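Local coordinates for glycoside hydrolase family protein (Novosphingobium sp. PP1Y, PDB 6Q2F), which hydrolyses alpha-L-rhamnosides, probably releasing terminal L-rhamnose units from glycosidic substrates, at residues A[654-659]-A[1054-1059]; A[989-994]-A[1005-1010]. All blocks are in the same frame, centred on the assembly; numbering follows the deposited sequence.

Both contacts reach one six-stranded antiparallel sheet of the C-terminal galactose-binding-like beta sandwich, with centres about 21 Å apart and nearest atoms about 9 Å apart. Contact 1 is buried and joins distant parts of the chain: the start of helix 657-670, which links two strands of the beta/alpha barrel, meets the place where strand 1047-1055 gives way to strand 1057-1062. It is held by a lysine, bridging waters and a little apolar packing. Contact 2 lies at the surface, between neighbours in sequence: strand 1005-1008, outermost in the sheet, pairs with strand 992-996. There backbone bonds do the holding, while apolar groups cover one face and polar chains the other.

Contact 1 of 2, residues A[654-659]-A[1054-1059]; sequences AFAPKD and VGDLAQ
The backbones come nearest at Ala656 and Asp1056, whose CA atoms are 6.4 Å apart, where the turn leading into helix 657-670 faces Asp1056, a residue preceded by a cis peptide bond. Lys658 makes the direct polar link: its chain, bent at chi3 (-58°), passes at about a right angle across Asp1056 and brings NZ to 2.9 Å from Val1054 O. The ammonium approaches nearly along the carbonyl axis, with a C=O...N angle of 164°. A water that accepts from both Lys658 NZ and Val1054 N ties the same two residues a second time. An alanine in place of Lys658 would remove the ammonium group and would probably leave Val1054 O without this donor and the interface without that water-mediated link. Another water accepts from Lys658 N and donates to Asp1056 O, which also receives a bond from Tyr1075. Asp1056 sits where the chain crosses from the four-stranded to the six-stranded sheet of the galactose-binding-like sandwich; it and Leu1057 both face Ala1095, a classic beta bulge. Small Ala656 suits its place because its CB must fit against Asp1056 CB, 3.5 Å away. Beside it, Pro657 CD meets Leu1057 CD2 at 4.1 Å, the ring and the branched chain crossing at about a right angle. Asp659 folds back on its own turn, OD2 taking the Ala656 N-H through its anti lone pair in a nearly straight bond of 3.0 Å, while Asp659 N donates to Ala656 O. Asp659 OD2 and Asp1056 OD1 lie 5.3 Å apart; both form salt bridges with Arg1128 NH2, whose positive charge would be expected to ease the repulsion between the two carboxylates.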
ATOM      1  N   ALA A 654     -21.733  -9.248   2.079  1.00 31.98           N
ATOM      2  CA  ALA A 654     -21.618 -10.041   3.298  1.00 42.17           C
ATOM      3  C   ALA A 654     -21.064  -9.244   4.484  1.00 41.00           C
ATOM      4  O   ALA A 654     -20.326  -9.790   5.312  1.00 46.08           O
ATOM      5  CB  ALA A 654     -20.777 -11.286   3.021  1.00 41.38           C
ATOM      6  N   PHE A 655     -21.425  -7.974   4.616  1.00 30.99           N
ATOM      7  CA  PHE A 655     -20.889  -7.171   5.706  1.00 30.19           C
ATOM      8  C   PHE A 655     -21.940  -6.231   6.267  1.00 31.58           C
ATOM      9  O   PHE A 655     -22.621  -5.520   5.527  1.00 29.39           O
ATOM     10  CB  PHE A 655     -19.661  -6.327   5.252  1.00 29.78           C
ATOM     11  CG  PHE A 655     -18.559  -7.126   4.642  1.00 36.44           C
ATOM     12  CD1 PHE A 655     -18.551  -7.386   3.273  1.00 35.35           C
ATOM     13  CD2 PHE A 655     -17.512  -7.596   5.430  1.00 30.06           C
ATOM     14  CE1 PHE A 655     -17.501  -8.114   2.693  1.00 38.27           C
ATOM     15  CE2 PHE A 655     -16.457  -8.323   4.867  1.00 34.16           C
ATOM     16  CZ  PHE A 655     -16.446  -8.581   3.497  1.00 35.83           C
ATOM     17  N   ALA A 656     -22.049  -6.241   7.577  1.00 34.30           N
ATOM     18  CA  ALA A 656     -22.726  -5.230   8.359  1.00 35.72           C
ATOM     19  C   ALA A 656     -21.665  -4.607   9.252  1.00 32.14           C
ATOM     20  O   ALA A 656     -20.563  -5.155   9.368  1.00 27.41           O
ATOM     21  CB  ALA A 656     -23.864  -5.839   9.191  1.00 24.75           C
ATOM     22  N   PRO A 657     -21.935  -3.457   9.877  1.00 31.50           N
ATOM     23  CA  PRO A 657     -20.887  -2.812  10.690  1.00 32.99           C
ATOM     24  C   PRO A 657     -20.290  -3.737  11.737  1.00 33.53           C
ATOM     25  O   PRO A 657     -19.098  -3.622  12.053  1.00 32.60           O
ATOM     26  CB  PRO A 657     -21.627  -1.627  11.316  1.00 32.60           C
ATOM     27  CG  PRO A 657     -22.700  -1.309  10.315  1.00 35.28           C
ATOM     28  CD  PRO A 657     -23.163  -2.641   9.819  1.00 28.74           C
ATOM     29  N   LYS A 658     -21.059  -4.691  12.218  1.00 31.02           N
ATOM     30  CA  LYS A 658     -20.562  -5.628  13.202  1.00 34.65           C
ATOM     31  C   LYS A 658     -19.371  -6.395  12.637  1.00 29.44           C
ATOM     32  O   LYS A 658     -18.486  -6.733  13.345  1.00 31.37           O
ATOM     33  CB  LYS A 658     -21.670  -6.541  13.756  1.00 33.28           C
ATOM     34  CG  LYS A 658     -21.811  -7.884  13.093  1.00 39.95           C
ATOM     35  CD  LYS A 658     -23.141  -8.551  13.384  1.00 48.53           C
ATOM     36  CE  LYS A 658     -23.401  -8.751  14.874  1.00 56.28           C
ATOM     37  NZ  LYS A 658     -24.277  -9.886  15.223  1.00 52.44           N
ATOM     38  N   ASP A 659     -19.369  -6.650  11.349  1.00 30.31           N
ATOM     39  CA  ASP A 659     -18.265  -7.355  10.712  1.00 33.65           C
ATOM     40  C   ASP A 659     -17.103  -6.446  10.363  1.00 35.04           C
ATOM     41  O   ASP A 659     -16.004  -6.940  10.092  1.00 36.24           O
ATOM     42  CB  ASP A 659     -18.732  -8.023   9.426  1.00 31.47           C
ATOM     43  CG  ASP A 659     -19.904  -8.938   9.652  1.00 36.60           C
ATOM     44  OD1 ASP A 659     -19.695  -9.964  10.321  1.00 39.48           O
ATOM     45  OD2 ASP A 659     -21.006  -8.622   9.162  1.00 36.98           O
ATOM     46  N   VAL A1054     -28.294  -9.988  17.851  1.00 43.02           N
ATOM     47  CA  VAL A1054     -28.963  -9.147  16.885  1.00 41.78           C
ATOM     48  C   VAL A1054     -28.324  -9.332  15.527  1.00 36.34           C
ATOM     49  O   VAL A1054     -27.147  -9.255  15.406  1.00 36.17           O
ATOM     50  CB  VAL A1054     -28.839  -7.667  17.243  1.00 34.62           C
ATOM     51  CG1 VAL A1054     -29.454  -6.793  16.176  1.00 34.12           C
ATOM     52  CG2 VAL A1054     -29.457  -7.351  18.568  1.00 39.98           C
ATOM     53  N   GLY A1055     -29.129  -9.569  14.514  1.00 33.47           N
ATOM     54  CA  GLY A1055     -28.644  -9.733  13.167  1.00 38.44           C
ATOM     55  C   GLY A1055     -29.204  -8.658  12.273  1.00 32.38           C
ATOM     56  O   GLY A1055     -30.283  -8.792  11.811  1.00 36.40           O
ATOM     57  N   ASP A1056     -28.500  -7.568  12.045  1.00 34.71           N
ATOM     58  CA  ASP A1056     -27.170  -7.326  12.529  1.00 35.11           C
ATOM     59  C   ASP A1056     -26.985  -6.042  13.324  1.00 40.14           C
ATOM     60  O   ASP A1056     -25.985  -5.885  13.964  1.00 34.72           O
ATOM     61  CB  ASP A1056     -26.228  -7.263  11.350  1.00 31.33           C
ATOM     62  CG  ASP A1056     -26.212  -8.493  10.559  1.00 34.71           C
ATOM     63  OD1 ASP A1056     -25.837  -9.521  11.044  1.00 41.03           O
ATOM     64  OD2 ASP A1056     -26.533  -8.421   9.409  1.00 44.46           O
ATOM     65  N   LEU A1057     -27.942  -5.134  13.260  1.00 32.89           N
ATOM     66  CA  LEU A1057     -27.896  -3.892  13.982  1.00 34.59           C
ATOM     67  C   LEU A1057     -29.295  -3.501  14.278  1.00 38.04           C
ATOM     68  O   LEU A1057     -30.177  -3.910  13.607  1.00 36.45           O
ATOM     69  CB  LEU A1057     -27.187  -2.777  13.222  1.00 28.90           C
ATOM     70  CG  LEU A1057     -27.575  -2.365  11.810  1.00 40.79           C
ATOM     71  CD1 LEU A1057     -27.106  -0.968  11.482  1.00 30.84           C
ATOM     72  CD2 LEU A1057     -27.063  -3.338  10.791  1.00 35.76           C
ATOM     73  N   ALA A1058     -29.490  -2.699  15.299  1.00 32.44           N
ATOM     74  CA  ALA A1058     -30.799  -2.290  15.679  1.00 32.65           C
ATOM     75  C   ALA A1058     -30.935  -0.906  16.230  1.00 39.19           C
ATOM     76  O   ALA A1058     -30.259  -0.517  17.126  1.00 31.39           O
ATOM     77  CB  ALA A1058     -31.349  -3.266  16.681  1.00 29.63           C
ATOM     78  N   GLN A1059     -31.872  -0.177  15.682  1.00 33.94           N
ATOM     79  CA  GLN A1059     -32.167   1.167  16.163  1.00 31.34           C
ATOM     80  C   GLN A1059     -33.377   1.071  17.090  1.00 28.03           C
ATOM     81  O   GLN A1059     -34.384   0.465  16.726  1.00 30.84           O
ATOM     82  CB  GLN A1059     -32.414   2.120  14.973  1.00 34.32           C
ATOM     83  CG  GLN A1059     -32.798   3.562  15.317  1.00 33.09           C
ATOM     84  CD  GLN A1059     -34.265   3.694  15.738  1.00 38.56           C
ATOM     85  OE1 GLN A1059     -35.170   3.209  15.055  1.00 35.03           O
ATOM     86  NE2 GLN A1059     -34.496   4.340  16.874  1.00 43.86           N
TER
HETATM   87  O   HOH W   1     -23.863  -4.462  12.560  1.00 26.42           O
HETATM   88  O   HOH W   2     -25.413 -10.988  17.848  1.00 43.89           O

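Contact 2 of 2, residues A[989-994]-A[1005-1010]; sequences DGAWQV and SIELAR
Leu1008 O is held by one hydrogen bond and one weaker CA-H...O contact from segment 989-994: Trp992 N donates to it at 3.0 Å, in the carbonyl plane, and Ala991 CA approaches to 3.2 Å. Leu1008 N returns a straighter bond to Trp992 O (171° at the hydrogen), so these two residues form a hydrogen-bonded antiparallel pair. Val994 and Ile1006 repeat the arrangement, although Val994 N lies above the plane of the Ile1006 carbonyl. This is a beta hairpin at the margin of the six-stranded sheet, strand 1005-1008 being outermost and strand 1028-1037 flanking strand 992-996 on its other side. Trp992, Val994, Ile1006 and Leu1008 share the face turned to the sandwich interior, the first two buried, Ile1006 and Leu1008 on the edge strand partly open to solvent. There Val994 CG2, anti to the carbonyl carbon, comes 3.7 Å from Leu1008 CD1, while Val994 CB meets Ile1006 CG1 at 3.9 Å. The broad indole of Trp992 reaches across the sandwich core, touching Leu1090 and Ile1092 of one sheet and Leu1132 and Val1136 of the other, and makes a cation-pi interaction with Arg1033. Polar, flexible chains suit the solvent-facing side: Gln993 and Glu1007 run side by side. Before Trp992 the pairing stops, and Gly990 O faces Ala1009 O at 3.0 Å, two acceptors with no bond between them; at Gly990's positive phi (88°) a CB would strike the preceding carbonyl oxygen.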
ATOM      1  N   ASP A 989     -39.580 -11.227  27.121  1.00 51.07           N
ATOM      2  CA  ASP A 989     -39.948 -12.432  26.418  1.00 63.10           C
ATOM      3  C   ASP A 989     -41.389 -12.194  26.029  1.00 71.64           C
ATOM      4  O   ASP A 989     -41.849 -11.074  26.106  1.00 79.18           O
ATOM      5  CB  ASP A 989     -39.832 -13.642  27.322  1.00 60.50           C
ATOM      6  CG  ASP A 989     -40.587 -13.477  28.614  1.00 64.44           C
ATOM      7  OD1 ASP A 989     -41.226 -12.457  28.807  1.00 71.18           O
ATOM      8  OD2 ASP A 989     -40.541 -14.372  29.439  1.00 63.00           O
ATOM      9  N   GLY A 990     -42.100 -13.223  25.614  1.00 61.55           N
ATOM     10  CA  GLY A 990     -43.469 -13.021  25.224  1.00 59.73           C
ATOM     11  C   GLY A 990     -43.591 -12.645  23.773  1.00 62.81           C
ATOM     12  O   GLY A 990     -42.685 -12.854  23.000  1.00 52.92           O
ATOM     13  N   ALA A 991     -44.739 -12.099  23.428  1.00 51.89           N
ATOM     14  CA  ALA A 991     -45.085 -11.803  22.041  1.00 51.40           C
ATOM     15  C   ALA A 991     -44.499 -10.482  21.553  1.00 48.69           C
ATOM     16  O   ALA A 991     -44.457  -9.495  22.286  1.00 56.04           O
ATOM     17  CB  ALA A 991     -46.605 -11.776  21.867  1.00 54.89           C
ATOM     18  N   TRP A 992     -44.072 -10.470  20.292  1.00 46.29           N
ATOM     19  CA  TRP A 992     -43.647  -9.251  19.625  1.00 43.19           C
ATOM     20  C   TRP A 992     -44.390  -9.096  18.309  1.00 47.36           C
ATOM     21  O   TRP A 992     -44.641 -10.081  17.612  1.00 45.58           O
ATOM     22  CB  TRP A 992     -42.142  -9.250  19.348  1.00 39.52           C
ATOM     23  CG  TRP A 992     -41.261  -9.223  20.534  1.00 39.56           C
ATOM     24  CD1 TRP A 992     -41.047 -10.228  21.427  1.00 42.72           C
ATOM     25  CD2 TRP A 992     -40.423  -8.138  20.942  1.00 40.14           C
ATOM     26  NE1 TRP A 992     -40.140  -9.829  22.384  1.00 42.58           N
ATOM     27  CE2 TRP A 992     -39.739  -8.551  22.101  1.00 41.45           C
ATOM     28  CE3 TRP A 992     -40.195  -6.854  20.445  1.00 44.08           C
ATOM     29  CZ2 TRP A 992     -38.838  -7.730  22.762  1.00 42.85           C
ATOM     30  CZ3 TRP A 992     -39.309  -6.043  21.104  1.00 42.22           C
ATOM     31  CH2 TRP A 992     -38.639  -6.480  22.254  1.00 35.94           C
ATOM     32  N   GLN A 993     -44.723  -7.851  17.975  1.00 51.92           N
ATOM     33  CA  GLN A 993     -45.162  -7.515  16.630  1.00 46.96           C
ATOM     34  C   GLN A 993     -43.933  -7.252  15.779  1.00 50.49           C
ATOM     35  O   GLN A 993     -42.990  -6.586  16.227  1.00 46.44           O
ATOM     36  CB  GLN A 993     -46.059  -6.277  16.634  1.00 46.70           C
ATOM     37  CG  GLN A 993     -47.160  -6.314  17.692  1.00 61.72           C
ATOM     38  CD  GLN A 993     -47.859  -7.652  17.739  1.00 71.91           C
ATOM     39  OE1 GLN A 993     -48.311  -8.162  16.716  1.00 76.81           O
ATOM     40  NE2 GLN A 993     -47.934  -8.240  18.927  1.00 74.75           N
ATOM     41  N   VAL A 994     -43.935  -7.783  14.561  1.00 46.16           N
ATOM     42  CA  VAL A 994     -42.869  -7.546  13.601  1.00 45.85           C
ATOM     43  C   VAL A 994     -43.481  -7.040  12.306  1.00 46.73           C
ATOM     44  O   VAL A 994     -44.356  -7.698  11.738  1.00 48.46           O
ATOM     45  CB  VAL A 994     -42.050  -8.817  13.333  1.00 40.24           C
ATOM     46  CG1 VAL A 994     -40.795  -8.456  12.541  1.00 37.44           C
ATOM     47  CG2 VAL A 994     -41.692  -9.496  14.636  1.00 45.97           C
ATOM     48  N   SER A1005     -46.666  -7.908   8.004  1.00 48.56           N
ATOM     49  CA  SER A1005     -46.375  -8.084   9.419  1.00 51.69           C
ATOM     50  C   SER A1005     -46.658  -9.522   9.823  1.00 60.49           C
ATOM     51  O   SER A1005     -47.370 -10.258   9.135  1.00 55.32           O
ATOM     52  CB  SER A1005     -47.188  -7.118  10.281  1.00 47.83           C
ATOM     53  OG  SER A1005     -48.568  -7.366  10.137  1.00 54.77           O
ATOM     54  N   ILE A1006     -46.077  -9.913  10.960  1.00 58.74           N
ATOM     55  CA  ILE A1006     -46.368 -11.178  11.621  1.00 56.79           C
ATOM     56  C   ILE A1006     -46.455 -10.907  13.116  1.00 58.57           C
ATOM     57  O   ILE A1006     -46.132  -9.819  13.594  1.00 52.69           O
ATOM     58  CB  ILE A1006     -45.311 -12.264  11.346  1.00 54.58           C
ATOM     59  CG1 ILE A1006     -43.964 -11.862  11.957  1.00 51.13           C
ATOM     60  CG2 ILE A1006     -45.203 -12.548   9.864  1.00 54.52           C
ATOM     61  CD1 ILE A1006     -42.868 -12.871  11.729  1.00 47.87           C
ATOM     62  N   GLU A1007     -46.910 -11.916  13.849  1.00 61.66           N
ATOM     63  CA  GLU A1007     -46.795 -11.968  15.296  1.00 65.21           C
ATOM     64  C   GLU A1007     -45.897 -13.140  15.651  1.00 60.51           C
ATOM     65  O   GLU A1007     -46.071 -14.245  15.127  1.00 60.24           O
ATOM     66  CB  GLU A1007     -48.161 -12.111  15.974  1.00 66.54           C
ATOM     67  CG  GLU A1007     -48.096 -12.096  17.503  1.00 76.81           C
ATOM     68  CD  GLU A1007     -49.464 -12.191  18.164  1.00 82.55           C
ATOM     69  OE1 GLU A1007     -50.488 -12.308  17.453  1.00 95.14           O
ATOM     70  OE2 GLU A1007     -49.504 -12.137  19.409  1.00 83.60           O
ATOM     71  N   LEU A1008     -44.915 -12.884  16.498  1.00 53.64           N
ATOM     72  CA  LEU A1008     -44.054 -13.928  17.021  1.00 51.35           C
ATOM     73  C   LEU A1008     -44.475 -14.200  18.455  1.00 52.73           C
ATOM     74  O   LEU A1008     -44.437 -13.299  19.297  1.00 61.15           O
ATOM     75  CB  LEU A1008     -42.583 -13.520  16.956  1.00 49.10           C
ATOM     76  CG  LEU A1008     -41.958 -13.472  15.563  1.00 49.95           C
ATOM     77  CD1 LEU A1008     -40.549 -12.912  15.632  1.00 47.79           C
ATOM     78  CD2 LEU A1008     -41.944 -14.855  14.941  1.00 54.00           C
ATOM     79  N   ALA A1009     -44.906 -15.432  18.723  1.00 56.63           N
ATOM     80  CA  ALA A1009     -45.123 -15.832  20.109  1.00 54.98           C
ATOM     81  C   ALA A1009     -43.834 -15.729  20.903  1.00 52.70           C
ATOM     82  O   ALA A1009     -43.864 -15.513  22.119  1.00 55.09           O
ATOM     83  CB  ALA A1009     -45.652 -17.262  20.173  1.00 47.69           C
ATOM     84  N   ARG A1010     -42.704 -15.820  20.216  1.00 59.52           N
ATOM     85  CA  ARG A1010     -41.397 -15.865  20.841  1.00 52.09           C
ATOM     86  C   ARG A1010     -40.385 -15.291  19.863  1.00 52.50           C
ATOM     87  O   ARG A1010     -40.457 -15.571  18.664  1.00 56.92           O
ATOM     88  CB  ARG A1010     -41.042 -17.310  21.189  1.00 56.10           C
ATOM     89  CG  ARG A1010     -40.069 -17.498  22.319  1.00 59.38           C
ATOM     90  CD  ARG A1010     -40.505 -18.671  23.224  1.00 74.97           C
ATOM     91  NE  ARG A1010     -41.970 -18.810  23.272  1.00 95.75           N
ATOM     92  CZ  ARG A1010     -42.795 -18.119  24.079  1.00102.13           C
ATOM     93  NH1 ARG A1010     -42.308 -17.232  24.959  1.00107.27           N
ATOM     94  NH2 ARG A1010     -44.108 -18.340  24.049  1.00 96.94           N
TER